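Local structure of hypothetical protein yigZ (Escherichia coli, 1VI7) at residues W7-A12 against V95-A100. The protein is a member of the IMPACT family whose role is not established, though it may bind guanyl ribonucleotides and hydrolyse ribonucleoside triphosphates. Residues are numbered along the deposited sequence; the frame is centred on the assembly and turned at random.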
# COMPACT_ATOMS: atom_id res chain seq x y z
N TRP A 7 9.76 -4.76 2.35
CA TRP A 7 8.87 -5.67 1.66
C TRP A 7 8.78 -5.34 0.18
O TRP A 7 9.35 -4.33 -0.24
CB TRP A 7 7.51 -5.65 2.33
CG TRP A 7 6.77 -4.36 2.37
CD1 TRP A 7 5.96 -3.84 1.41
CD2 TRP A 7 6.73 -3.42 3.46
NE1 TRP A 7 5.43 -2.65 1.81
CE2 TRP A 7 5.89 -2.37 3.07
CE3 TRP A 7 7.34 -3.38 4.72
CZ2 TRP A 7 5.62 -1.26 3.89
CZ3 TRP A 7 7.08 -2.29 5.52
CH2 TRP A 7 6.24 -1.25 5.12
N LEU A 8 8.08 -6.17 -0.59
CA LEU A 8 7.94 -5.92 -2.01
C LEU A 8 6.55 -5.35 -2.28
O LEU A 8 5.68 -5.54 -1.41
CB LEU A 8 8.12 -7.19 -2.84
CG LEU A 8 9.41 -7.99 -2.69
CD1 LEU A 8 9.37 -9.26 -3.51
CD2 LEU A 8 10.63 -7.17 -3.08
N ILE A 9 6.42 -4.51 -3.29
CA ILE A 9 5.10 -3.96 -3.66
C ILE A 9 4.99 -3.99 -5.17
O ILE A 9 6.00 -4.25 -5.86
CB ILE A 9 4.91 -2.55 -3.11
CG1 ILE A 9 5.98 -1.57 -3.60
CG2 ILE A 9 4.90 -2.50 -1.57
CD1 ILE A 9 5.58 -0.76 -4.80
N PRO A 10 3.81 -3.70 -5.73
CA PRO A 10 3.64 -3.71 -7.16
C PRO A 10 4.32 -2.53 -7.85
O PRO A 10 3.98 -1.37 -7.60
CB PRO A 10 2.13 -3.64 -7.35
CG PRO A 10 1.51 -3.86 -6.06
CD PRO A 10 2.54 -3.57 -5.01
N ALA A 11 5.07 -2.80 -8.91
CA ALA A 11 5.75 -1.81 -9.73
C ALA A 11 4.95 -1.44 -10.97
O ALA A 11 5.28 -0.56 -11.78
CB ALA A 11 7.13 -2.34 -10.13
N ALA A 12 3.86 -2.13 -11.20
CA ALA A 12 3.01 -1.85 -12.35
C ALA A 12 1.71 -2.63 -12.15
O ALA A 12 1.70 -3.64 -11.46
CB ALA A 12 3.63 -2.22 -13.67
N VAL A 95 3.28 -9.75 -0.78
CA VAL A 95 3.44 -8.47 -1.45
C VAL A 95 2.55 -7.46 -0.71
O VAL A 95 1.33 -7.63 -0.64
CB VAL A 95 3.04 -8.54 -2.93
CG1 VAL A 95 2.94 -7.18 -3.58
CG2 VAL A 95 4.00 -9.46 -3.68
N GLY A 96 3.20 -6.43 -0.18
CA GLY A 96 2.47 -5.40 0.55
C GLY A 96 1.83 -4.38 -0.35
O GLY A 96 2.09 -4.31 -1.56
N GLU A 97 0.83 -3.64 0.17
CA GLU A 97 0.32 -2.50 -0.57
C GLU A 97 -0.26 -2.82 -1.92
O GLU A 97 -0.01 -2.11 -2.91
CB GLU A 97 1.48 -1.49 -0.79
CG GLU A 97 2.20 -1.02 0.45
CD GLU A 97 3.24 0.04 0.19
OE1 GLU A 97 4.04 0.29 1.12
OE2 GLU A 97 3.28 0.60 -0.94
N ILE A 98 -1.20 -3.76 -1.98
CA ILE A 98 -1.82 -4.10 -3.27
C ILE A 98 -3.30 -4.36 -3.07
O ILE A 98 -3.69 -4.92 -2.05
CB ILE A 98 -1.12 -5.34 -3.86
CG1 ILE A 98 -1.81 -5.87 -5.10
CG2 ILE A 98 -1.00 -6.41 -2.80
CD1 ILE A 98 -1.04 -6.92 -5.87
N THR A 99 -4.08 -4.16 -4.12
CA THR A 99 -5.51 -4.32 -4.08
C THR A 99 -5.95 -5.07 -5.33
O THR A 99 -5.25 -4.96 -6.34
CB THR A 99 -6.15 -2.91 -4.03
OG1 THR A 99 -5.99 -2.38 -2.70
CG2 THR A 99 -7.60 -2.91 -4.41
N ALA A 100 -7.06 -5.81 -5.27
CA ALA A 100 -7.45 -6.55 -6.48
C ALA A 100 -8.95 -6.43 -6.73
O ALA A 100 -9.70 -6.18 -5.79
CB ALA A 100 -7.05 -8.02 -6.35
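Trp7, Ile9 and Pro10 of the short strand 7-10 form a buried strand-to-loop contact with Val95, Gly96, Glu97 and Ile98, where the loop after helix 84-93 turns into strand 98-105, an inner strand of the five-stranded antiparallel sheet. The contact is mixed, with apolar groups beside backbone carbonyls and one carboxylate, and strand 7-10, which pairs with strand 133-136, is tied to this loop through one backbone bond. That bond runs from Gly96 N to Leu8 O at 2.9 Å, with an angle of 144° at the hydrogen. Beside it, Trp7 CD1 approaches Gly96 CA to 3.9 Å. The Glu97 side chain, extended beyond CG, crosses Trp7 at about a right angle and brings its carboxylate to the edge of the indole. The planes of ring and carboxylate stand 74° apart, and the bond from Trp7 NE1 to Glu97 OE1 is weak, 3.3 Å with 140° at the hydrogen, and doubtful, since the position of OE1 is uncertain. The other oxygen, OE2, has a stronger partner in His31 NE2, on strand 23-31. Ile9 CG2, anti to the carbonyl carbon, lies against the Glu97 side chain, 3.5 Å from Glu97 CD. Farther along, Pro10 CG meets Ile98 CB at 3.7 Å, and Pro10 CD reaches Val95 CG1 at 3.9 Å. An alanine in place of Glu97 would probably leave His31 NE2 without its carboxylate partner and open a gap beside Ile9 CG2 where Glu97 CG and CD lay. The chemistry thus centres on a buried carboxylate that has His31 NE2 as its main polar partner and reaches Trp7 and, through a long ion pair, Lys136 only weakly.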